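Local coordinates for YkuI protein (Bacillus subtilis, PDB 2BAS) that binds the second messenger cyclic di-GMP and is probably a cyclic di-GMP phosphodiesterase-type signalling protein, with an EAL domain joined to a C-terminal signalling domain, at residues S183-I188 / S220-K225; R335-D340 / K366-R371; T347-K352 / I358-Y363. All blocks are in the same frame, centred on the assembly; numbering follows the deposited sequence.

Interaction 1: S183-I188 / S220-K225; sequences SNLDRI and SLLARK
L222 reaches out from helix 211-226 and sets one methyl, CD2, against L185 and I188 at the start of helix 185-191. The closest approach is between methyls, L222 CD2 to L185 CD2 at 3.5 Å, and the same L222 methyl also lies 4.1 Å from L185 CB. I188 closes in from one helical turn further on, its CG2 at 4.3 Å from L222 CD2, a looser touch. With CG of L222 anti to the backbone N (chi1 172°), the isobutyl group spans the gap between helices whose CA atoms at L185 and L222 are still 7.9 Å apart.

N184 occupies the N-cap position of helix 185-191, and its carbonyl O accepts from I188 N at 3.2 Å. The three-residue spacing of L185 and I188 puts both on the side facing L222. Both helices belong to the outer layer of the EAL barrel, and I188 and A223 both rest on L196 of strand 195-199.

Away from this buried point the character changes to a polar flank that meets the second subunit. There D186 bonds Y212, R224 forms a salt bridge with D391 and K225 makes a cation-pi contact with Y217, all three partners on that subunit; L185 itself also packs on its I219. Within the pair of segments no polar bond fixes the spacing of the two helices, so their association here rests on shape and on the exclusion of water from three aliphatic side chains.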
loop_
_atom_site.group_PDB
_atom_site.type_symbol
_atom_site.label_atom_id
_atom_site.label_comp_id
_atom_site.label_asym_id
_atom_site.label_seq_id
_atom_site.Cartn_x
_atom_site.Cartn_y
_atom_site.Cartn_z
ATOM N N SER A 183 11.505 -0.414 1.883
ATOM C CA SER A 183 10.071 -0.585 1.620
ATOM C C SER A 183 9.343 -1.099 2.869
ATOM O O SER A 183 9.009 -2.289 2.976
ATOM C CB SER A 183 9.856 -1.583 0.468
ATOM O OG SER A 183 10.415 -2.848 0.789
ATOM N N ASN A 184 9.119 -0.170 3.784
ATOM C CA ASN A 184 8.418 -0.443 5.049
ATOM C C ASN A 184 7.363 0.641 5.305
ATOM O O ASN A 184 7.690 1.821 5.508
ATOM C CB ASN A 184 9.402 -0.462 6.221
ATOM C CG ASN A 184 8.815 -1.125 7.473
ATOM O OD1 ASN A 184 7.623 -0.981 7.743
ATOM N ND2 ASN A 184 9.586 -1.852 8.261
ATOM N N LEU A 185 6.094 0.231 5.218
ATOM C CA LEU A 185 4.931 1.087 5.448
ATOM C C LEU A 185 4.887 1.690 6.861
ATOM O O LEU A 185 4.716 2.902 7.020
ATOM C CB LEU A 185 3.650 0.299 5.174
ATOM C CG LEU A 185 3.496 -0.312 3.772
ATOM C CD1 LEU A 185 2.384 -1.345 3.747
ATOM C CD2 LEU A 185 3.257 0.745 2.697
ATOM N N ASP A 186 5.052 0.839 7.875
ATOM C CA ASP A 186 5.057 1.268 9.277
ATOM C C ASP A 186 5.971 2.471 9.478
ATOM O O ASP A 186 5.686 3.338 10.299
ATOM C CB ASP A 186 5.513 0.125 10.210
ATOM C CG ASP A 186 4.362 -0.784 10.674
ATOM O OD1 ASP A 186 4.185 -0.924 11.903
ATOM O OD2 ASP A 186 3.642 -1.371 9.835
ATOM N N ARG A 187 7.052 2.521 8.707
ATOM C CA ARG A 187 8.115 3.501 8.918
ATOM C C ARG A 187 7.921 4.818 8.190
ATOM O O ARG A 187 8.207 5.896 8.741
ATOM C CB ARG A 187 9.468 2.872 8.591
ATOM C CG ARG A 187 9.904 1.911 9.675
ATOM C CD ARG A 187 11.115 1.112 9.301
ATOM N NE ARG A 187 11.798 0.659 10.509
ATOM C CZ ARG A 187 13.045 0.987 10.832
ATOM N NH1 ARG A 187 13.778 1.747 10.020
ATOM N NH2 ARG A 187 13.572 0.522 11.958
ATOM N N ILE A 188 7.443 4.702 6.985
ATOM C CA ILE A 188 7.055 5.867 6.185
ATOM C C ILE A 188 6.007 6.709 6.930
ATOM O O ILE A 188 6.153 7.929 7.079
ATOM C CB ILE A 188 6.459 5.408 4.845
ATOM C CG1 ILE A 188 7.501 4.734 3.935
ATOM C CG2 ILE A 188 5.862 6.565 4.033
ATOM C CD1 ILE A 188 6.887 3.997 2.741
ATOM N N SER A 220 2.156 4.117 -3.135
ATOM C CA SER A 220 1.532 5.261 -3.792
ATOM C C SER A 220 0.271 5.719 -3.031
ATOM O O SER A 220 0.077 6.917 -2.799
ATOM C CB SER A 220 1.186 4.863 -5.231
ATOM O OG SER A 220 0.826 5.966 -6.035
ATOM N N LEU A 221 -0.567 4.755 -2.639
ATOM C CA LEU A 221 -1.803 5.024 -1.898
ATOM C C LEU A 221 -1.547 5.650 -0.550
ATOM O O LEU A 221 -2.131 6.684 -0.223
ATOM C CB LEU A 221 -2.602 3.740 -1.653
ATOM C CG LEU A 221 -3.246 2.996 -2.819
ATOM C CD1 LEU A 221 -4.030 1.836 -2.234
ATOM C CD2 LEU A 221 -4.132 3.897 -3.692
ATOM N N LEU A 222 -0.703 4.991 0.243
ATOM C CA LEU A 222 -0.317 5.477 1.558
ATOM C C LEU A 222 0.182 6.913 1.458
ATOM O O LEU A 222 -0.110 7.735 2.341
ATOM C CB LEU A 222 0.748 4.566 2.180
ATOM C CG LEU A 222 1.441 4.976 3.488
ATOM C CD1 LEU A 222 0.441 5.121 4.621
ATOM C CD2 LEU A 222 2.495 3.965 3.872
ATOM N N ALA A 223 0.906 7.205 0.376
ATOM C CA ALA A 223 1.491 8.530 0.160
ATOM C C ALA A 223 0.416 9.569 -0.104
ATOM O O ALA A 223 0.526 10.714 0.340
ATOM C CB ALA A 223 2.486 8.505 -0.982
ATOM N N ARG A 224 -0.632 9.180 -0.818
ATOM C CA ARG A 224 -1.703 10.121 -1.097
ATOM C C ARG A 224 -2.404 10.457 0.212
ATOM O O ARG A 224 -2.749 11.618 0.462
ATOM C CB ARG A 224 -2.700 9.534 -2.089
ATOM C CG ARG A 224 -3.312 10.574 -3.003
ATOM C CD ARG A 224 -4.254 9.939 -3.999
ATOM N NE ARG A 224 -5.574 9.679 -3.435
ATOM C CZ ARG A 224 -6.604 10.507 -3.553
ATOM N NH1 ARG A 224 -6.457 11.656 -4.203
ATOM N NH2 ARG A 224 -7.774 10.193 -3.014
ATOM N N LYS A 225 -2.598 9.431 1.044
ATOM C CA LYS A 225 -3.253 9.596 2.343
ATOM C C LYS A 225 -2.490 10.487 3.331
ATOM O O LYS A 225 -3.106 11.291 4.024
ATOM C CB LYS A 225 -3.626 8.246 2.980
ATOM C CG LYS A 225 -5.121 7.916 2.872
ATOM C CD LYS A 225 -5.451 7.050 1.668
ATOM C CE LYS A 225 -6.915 7.148 1.221
ATOM N NZ LYS A 225 -7.959 6.846 2.245
#

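Interaction 2: R335-D340 / K366-R371; sequences RIYMCD and KNWSWR
The ring of Y337 and the indole of W368 meet at a slant, their planes 55° apart and the phenol centroid 5.6 Å from that of the five-membered ring. The phenol presents CE1 to the pyrrole side of the indole, 4.2 Å from W368 CD1. C339 comes to the same corner, its SG near the indole plane and 3.9 Å from W368 CD1, a sulfur-aromatic contact made at the ring edge. The sulfur also lies in the plane of the Y337 ring, at its rim. CG of Y337 sits between its own backbone N and carbonyl carbon (chi1 63°), from where the ring projects off the strand towards the loop.

Y337 and C339 occupy one face of strand 335-340, an inner strand of the antiparallel sheet of the C-terminal domain, whose strand order is consistent with a PAS-like fold. I336 and the selenomethionine M338 face the other way, onto helix 318-328. Segment 366-371 thus crosses the face that the helix does not cover.

At the far end of the phenol, R371 NH1 approaches Y337 OH from the opposite direction, at 3.4 Å, while NH2 of the same guanidinium bonds Y393. W368 NE1 is held by Q345. The loop's own shape comes from an Asx turn, S369 N to N367 OD1 at 2.9 Å, running into a type I turn from W368 to R371. W370 NE1 in turn donates to N367 O at 2.8 Å, which ties the second indole back across the loop.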
loop_
_atom_site.group_PDB
_atom_site.type_symbol
_atom_site.label_atom_id
_atom_site.label_comp_id
_atom_site.label_asym_id
_atom_site.label_seq_id
_atom_site.Cartn_x
_atom_site.Cartn_y
_atom_site.Cartn_z
ATOM N N ARG A 335 -16.719 -18.946 -11.366
ATOM C CA ARG A 335 -17.416 -18.987 -10.070
ATOM C C ARG A 335 -18.569 -18.002 -10.055
ATOM O O ARG A 335 -18.426 -16.860 -10.523
ATOM C CB ARG A 335 -16.472 -18.704 -8.907
ATOM C CG ARG A 335 -17.004 -19.196 -7.585
ATOM C CD ARG A 335 -16.231 -18.649 -6.412
ATOM N NE ARG A 335 -14.952 -19.323 -6.193
ATOM C CZ ARG A 335 -13.765 -18.812 -6.511
ATOM N NH1 ARG A 335 -12.660 -19.494 -6.240
ATOM N NH2 ARG A 335 -13.681 -17.616 -7.084
ATOM N N ILE A 336 -19.717 -18.467 -9.554
ATOM C CA ILE A 336 -20.923 -17.639 -9.380
ATOM C C ILE A 336 -21.588 -17.938 -8.027
ATOM O O ILE A 336 -21.695 -19.107 -7.639
ATOM C CB ILE A 336 -21.933 -17.844 -10.540
ATOM C CG1 ILE A 336 -21.233 -17.635 -11.883
ATOM C CG2 ILE A 336 -23.139 -16.887 -10.420
ATOM C CD1 ILE A 336 -22.120 -17.821 -13.106
ATOM N N TYR A 337 -22.024 -16.881 -7.326
ATOM C CA TYR A 337 -22.723 -16.971 -6.033
ATOM C C TYR A 337 -23.490 -15.669 -5.737
ATOM O O TYR A 337 -23.220 -14.637 -6.363
ATOM C CB TYR A 337 -21.734 -17.281 -4.890
ATOM C CG TYR A 337 -20.680 -16.210 -4.647
ATOM C CD1 TYR A 337 -20.815 -15.271 -3.622
ATOM C CD2 TYR A 337 -19.563 -16.133 -5.454
ATOM C CE1 TYR A 337 -19.834 -14.281 -3.421
ATOM C CE2 TYR A 337 -18.599 -15.167 -5.272
ATOM C CZ TYR A 337 -18.724 -14.246 -4.262
ATOM O OH TYR A 337 -17.721 -13.306 -4.131
HETATM N N MSE A 338 -24.419 -15.721 -4.770
HETATM C CA MSE A 338 -25.250 -14.577 -4.358
HETATM C C MSE A 338 -25.153 -14.255 -2.866
HETATM O O MSE A 338 -25.048 -15.166 -2.043
HETATM C CB MSE A 338 -26.725 -14.845 -4.678
HETATM C CG MSE A 338 -27.160 -14.552 -6.098
HETATM SE SE MSE A 338 -28.875 -15.426 -6.556
HETATM C CE MSE A 338 -30.097 -14.725 -5.097
ATOM N N CYS A 339 -25.247 -12.967 -2.523
ATOM C CA CYS A 339 -25.203 -12.500 -1.129
ATOM C C CYS A 339 -26.287 -11.457 -0.845
ATOM O O CYS A 339 -26.767 -10.807 -1.779
ATOM C CB CYS A 339 -23.852 -11.836 -0.832
ATOM S SG CYS A 339 -22.371 -12.837 -1.058
ATOM N N ASP A 340 -26.625 -11.264 0.438
ATOM C CA ASP A 340 -27.604 -10.236 0.871
ATOM C C ASP A 340 -26.931 -8.897 1.263
ATOM O O ASP A 340 -25.709 -8.786 1.171
ATOM C CB ASP A 340 -28.554 -10.760 1.976
ATOM C CG ASP A 340 -27.886 -10.905 3.356
ATOM O OD1 ASP A 340 -26.697 -10.535 3.524
ATOM O OD2 ASP A 340 -28.573 -11.390 4.296
ATOM N N LYS A 366 -21.494 -18.329 4.729
ATOM C CA LYS A 366 -20.222 -17.623 4.888
ATOM C C LYS A 366 -20.477 -16.127 4.720
ATOM O O LYS A 366 -21.408 -15.735 4.015
ATOM C CB LYS A 366 -19.199 -18.078 3.842
ATOM C CG LYS A 366 -18.456 -19.374 4.133
ATOM C CD LYS A 366 -17.572 -19.686 2.916
ATOM C CE LYS A 366 -16.949 -21.083 2.959
ATOM N NZ LYS A 366 -15.831 -21.177 3.929
ATOM N N ASN A 367 -19.644 -15.300 5.360
ATOM C CA ASN A 367 -19.798 -13.849 5.300
ATOM C C ASN A 367 -18.620 -13.145 4.652
ATOM O O ASN A 367 -17.493 -13.387 5.022
ATOM C CB ASN A 367 -20.039 -13.274 6.686
ATOM C CG ASN A 367 -20.398 -11.807 6.637
ATOM O OD1 ASN A 367 -19.537 -10.929 6.489
ATOM N ND2 ASN A 367 -21.681 -11.533 6.736
ATOM N N TRP A 368 -18.873 -12.248 3.713
ATOM C CA TRP A 368 -17.768 -11.633 2.964
ATOM C C TRP A 368 -17.525 -10.163 3.245
ATOM O O TRP A 368 -16.753 -9.513 2.532
ATOM C CB TRP A 368 -17.956 -11.830 1.459
ATOM C CG TRP A 368 -18.015 -13.268 1.124
ATOM C CD1 TRP A 368 -19.097 -13.961 0.687
ATOM C CD2 TRP A 368 -16.946 -14.220 1.261
ATOM N NE1 TRP A 368 -18.763 -15.283 0.514
ATOM C CE2 TRP A 368 -17.447 -15.464 0.851
ATOM C CE3 TRP A 368 -15.601 -14.127 1.651
ATOM C CZ2 TRP A 368 -16.656 -16.621 0.836
ATOM C CZ3 TRP A 368 -14.820 -15.270 1.640
ATOM C CH2 TRP A 368 -15.354 -16.508 1.248
ATOM N N SER A 369 -18.142 -9.651 4.294
ATOM C CA SER A 369 -18.127 -8.219 4.523
ATOM C C SER A 369 -16.776 -7.615 4.898
ATOM O O SER A 369 -16.605 -6.394 4.818
ATOM C CB SER A 369 -19.206 -7.829 5.527
ATOM O OG SER A 369 -20.437 -7.801 4.839
ATOM N N TRP A 370 -15.840 -8.484 5.290
ATOM C CA TRP A 370 -14.493 -8.093 5.696
ATOM C C TRP A 370 -13.606 -7.808 4.479
ATOM O O TRP A 370 -12.598 -7.112 4.610
ATOM C CB TRP A 370 -13.882 -9.177 6.580
ATOM C CG TRP A 370 -14.025 -10.518 5.941
ATOM C CD1 TRP A 370 -15.104 -11.349 6.017
ATOM C CD2 TRP A 370 -13.081 -11.158 5.068
ATOM N NE1 TRP A 370 -14.887 -12.468 5.255
ATOM C CE2 TRP A 370 -13.653 -12.382 4.668
ATOM C CE3 TRP A 370 -11.804 -10.816 4.594
ATOM C CZ2 TRP A 370 -12.987 -13.279 3.815
ATOM C CZ3 TRP A 370 -11.147 -11.698 3.731
ATOM C CH2 TRP A 370 -11.738 -12.917 3.357
ATOM N N ARG A 371 -13.982 -8.330 3.310
ATOM C CA ARG A 371 -13.242 -8.078 2.061
ATOM C C ARG A 371 -13.237 -6.592 1.682
ATOM O O ARG A 371 -14.271 -5.917 1.757
ATOM C CB ARG A 371 -13.828 -8.881 0.893
ATOM C CG ARG A 371 -13.418 -10.352 0.841
ATOM C CD ARG A 371 -14.095 -11.118 -0.281
ATOM N NE ARG A 371 -13.511 -10.782 -1.583
ATOM C CZ ARG A 371 -13.857 -11.342 -2.747
ATOM N NH1 ARG A 371 -14.797 -12.289 -2.797
ATOM N NH2 ARG A 371 -13.264 -10.955 -3.871
#

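Interaction 3: T347-K352 / I358-Y363; sequences TGNVFK and IYQPEY
A beta hairpin of strands 349-353 and 356-360 forms this contact, with a 3-10 turn at 361-363 folding back beside it. N349 and Q360 make a hydrogen-bonded antiparallel pair, N349 N to Q360 O at 2.9 Å and Q360 N to N349 O at 2.8 Å, the second almost straight. F351 and I358 form the next such pair, with F351 N reaching I358 O at 2.9 Å. Between them V350 and Y359 are a non-hydrogen-bonded pair, where V350 CG1 meets the edge of the Y359 ring at CD1, 4.2 Å away.

On the face bearing N349, F351 and Q360, the side-chain amides do the packing. The carboxamide of N349 lies nearly flat over the Y363 ring, the planes 18° apart, and ND2 stands 3.2 Å above the centre of one ring face. CG of N349 is anti to its carbonyl carbon (chi1 -82°), which turns the amide over the ring. The extended Q360 chain crosses F351 obliquely, its amide 17° from the F351 ring plane. Its OE1 is 3.5 Å from N349 CB and 3.6 Å from F351 CB, so one amide oxygen lies against two residues of the facing strand that share this face. Y363 also bonds E397 through its hydroxyl. An alanine at Y363 removes the ring under the N349 amide and would probably leave that amide freer to turn, with E397 keeping its salt bridge to R335 but losing the hydroxyl bond.

Strand 356-360 is outermost in the sheet within this chain, and strand 349-353 joins it to strand 335-340. Behind the face bearing V350 and Y359 lies helix 318-328, whose K323 makes a cation-pi contact with Y359.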
loop_
_atom_site.group_PDB
_atom_site.type_symbol
_atom_site.label_atom_id
_atom_site.label_comp_id
_atom_site.label_asym_id
_atom_site.label_seq_id
_atom_site.Cartn_x
_atom_site.Cartn_y
_atom_site.Cartn_z
ATOM N N THR A 347 -26.496 -18.528 -1.256
ATOM C CA THR A 347 -26.405 -19.755 -2.044
ATOM C C THR A 347 -25.080 -20.456 -1.785
ATOM O O THR A 347 -24.149 -19.852 -1.268
ATOM C CB THR A 347 -26.353 -19.429 -3.556
ATOM O OG1 THR A 347 -25.232 -18.567 -3.812
ATOM C CG2 THR A 347 -27.626 -18.773 -4.045
ATOM N N GLY A 348 -24.972 -21.722 -2.178
ATOM C CA GLY A 348 -23.661 -22.348 -2.264
ATOM C C GLY A 348 -22.949 -21.695 -3.441
ATOM O O GLY A 348 -23.453 -20.717 -4.008
ATOM N N ASN A 349 -21.779 -22.219 -3.810
ATOM C CA ASN A 349 -21.075 -21.744 -4.993
ATOM C C ASN A 349 -21.310 -22.704 -6.137
ATOM O O ASN A 349 -21.520 -23.904 -5.905
ATOM C CB ASN A 349 -19.558 -21.706 -4.761
ATOM C CG ASN A 349 -19.094 -20.472 -4.028
ATOM O OD1 ASN A 349 -19.865 -19.559 -3.758
ATOM N ND2 ASN A 349 -17.817 -20.442 -3.697
ATOM N N VAL A 350 -21.286 -22.185 -7.365
ATOM C CA VAL A 350 -21.095 -23.047 -8.532
ATOM C C VAL A 350 -19.708 -22.690 -9.031
ATOM O O VAL A 350 -19.337 -21.509 -9.039
ATOM C CB VAL A 350 -22.220 -22.973 -9.621
ATOM C CG1 VAL A 350 -23.559 -23.343 -9.006
ATOM C CG2 VAL A 350 -22.310 -21.611 -10.289
ATOM N N PHE A 351 -18.935 -23.709 -9.393
ATOM C CA PHE A 351 -17.512 -23.538 -9.645
ATOM C C PHE A 351 -17.112 -24.358 -10.851
ATOM O O PHE A 351 -17.508 -25.518 -10.976
ATOM C CB PHE A 351 -16.736 -23.963 -8.388
ATOM C CG PHE A 351 -15.242 -23.875 -8.510
ATOM C CD1 PHE A 351 -14.585 -22.664 -8.327
ATOM C CD2 PHE A 351 -14.485 -25.011 -8.768
ATOM C CE1 PHE A 351 -13.190 -22.575 -8.417
ATOM C CE2 PHE A 351 -13.086 -24.934 -8.867
ATOM C CZ PHE A 351 -12.439 -23.708 -8.686
ATOM N N LYS A 352 -16.358 -23.740 -11.755
ATOM C CA LYS A 352 -15.900 -24.406 -12.974
ATOM C C LYS A 352 -14.468 -24.914 -12.810
ATOM O O LYS A 352 -13.507 -24.132 -12.803
ATOM C CB LYS A 352 -16.028 -23.477 -14.185
ATOM C CG LYS A 352 -15.762 -24.148 -15.518
ATOM C CD LYS A 352 -16.079 -23.245 -16.705
ATOM C CE LYS A 352 -16.144 -24.090 -17.974
ATOM N NZ LYS A 352 -16.196 -23.308 -19.245
ATOM N N ILE A 358 -19.380 -27.365 -11.050
ATOM C CA ILE A 358 -19.551 -28.105 -9.811
ATOM C C ILE A 358 -20.379 -27.281 -8.819
ATOM O O ILE A 358 -20.506 -26.080 -8.973
ATOM C CB ILE A 358 -18.161 -28.541 -9.275
ATOM C CG1 ILE A 358 -17.754 -29.851 -9.959
ATOM C CG2 ILE A 358 -18.137 -28.711 -7.752
ATOM C CD1 ILE A 358 -16.258 -30.080 -10.025
ATOM N N TYR A 359 -20.979 -27.935 -7.833
ATOM C CA TYR A 359 -21.794 -27.238 -6.856
ATOM C C TYR A 359 -21.258 -27.460 -5.456
ATOM O O TYR A 359 -21.161 -28.597 -4.988
ATOM C CB TYR A 359 -23.264 -27.670 -6.957
ATOM C CG TYR A 359 -24.138 -27.148 -5.832
ATOM C CD1 TYR A 359 -24.378 -25.772 -5.671
ATOM C CD2 TYR A 359 -24.727 -28.023 -4.926
ATOM C CE1 TYR A 359 -25.183 -25.292 -4.633
ATOM C CE2 TYR A 359 -25.533 -27.551 -3.886
ATOM C CZ TYR A 359 -25.754 -26.188 -3.747
ATOM O OH TYR A 359 -26.556 -25.743 -2.712
ATOM N N GLN A 360 -20.923 -26.359 -4.794
ATOM C CA GLN A 360 -20.352 -26.395 -3.454
ATOM C C GLN A 360 -21.294 -25.756 -2.416
ATOM O O GLN A 360 -21.201 -24.554 -2.144
ATOM C CB GLN A 360 -18.987 -25.702 -3.459
ATOM C CG GLN A 360 -17.993 -26.266 -4.470
ATOM C CD GLN A 360 -16.864 -25.298 -4.800
ATOM O OE1 GLN A 360 -17.047 -24.078 -4.819
ATOM N NE2 GLN A 360 -15.696 -25.843 -5.082
ATOM N N PRO A 361 -22.207 -26.562 -1.839
ATOM C CA PRO A 361 -23.190 -26.082 -0.860
ATOM C C PRO A 361 -22.580 -25.480 0.408
ATOM O O PRO A 361 -23.174 -24.580 0.999
ATOM C CB PRO A 361 -23.972 -27.352 -0.494
ATOM C CG PRO A 361 -23.049 -28.483 -0.841
ATOM C CD PRO A 361 -22.357 -28.011 -2.084
ATOM N N GLU A 362 -21.413 -25.978 0.817
ATOM C CA GLU A 362 -20.753 -25.535 2.053
ATOM C C GLU A 362 -20.500 -24.017 2.135
ATOM O O GLU A 362 -20.392 -23.461 3.222
ATOM C CB GLU A 362 -19.451 -26.322 2.301
ATOM C CG GLU A 362 -18.303 -26.078 1.291
ATOM C CD GLU A 362 -18.346 -26.979 0.040
ATOM O OE1 GLU A 362 -19.432 -27.486 -0.327
ATOM O OE2 GLU A 362 -17.276 -27.173 -0.580
ATOM N N TYR A 363 -20.432 -23.355 0.988
ATOM C CA TYR A 363 -20.189 -21.917 0.951
ATOM C C TYR A 363 -21.365 -21.068 1.404
ATOM O O TYR A 363 -21.228 -19.849 1.543
ATOM C CB TYR A 363 -19.751 -21.481 -0.443
ATOM C CG TYR A 363 -18.331 -21.854 -0.754
ATOM C CD1 TYR A 363 -18.031 -23.087 -1.320
ATOM C CD2 TYR A 363 -17.280 -20.984 -0.467
ATOM C CE1 TYR A 363 -16.732 -23.443 -1.606
ATOM C CE2 TYR A 363 -15.967 -21.339 -0.744
ATOM C CZ TYR A 363 -15.708 -22.571 -1.317
ATOM O OH TYR A 363 -14.429 -22.948 -1.614
#

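In the fold
Interaction 1 belongs to the EAL domain, about 30 Å (centre to centre) from interaction 2, and is a small, wholly buried aliphatic contact between barrel helices. Interactions 2 and 3 share the antiparallel sheet of the C-terminal domain and touch: I336 N lies 3.1 Å from V350 O, a probable hydrogen bond between adjacent strands. Both are only partly buried. Interaction 3 builds the sheet's end with backbone bonds and amide-aromatic packing, whereas interaction 2 lays a loop over an inner strand through oblique rings, a sulfur and an arginine. The second subunit touches the segments of interactions 1 and 2 but not those of interaction 3.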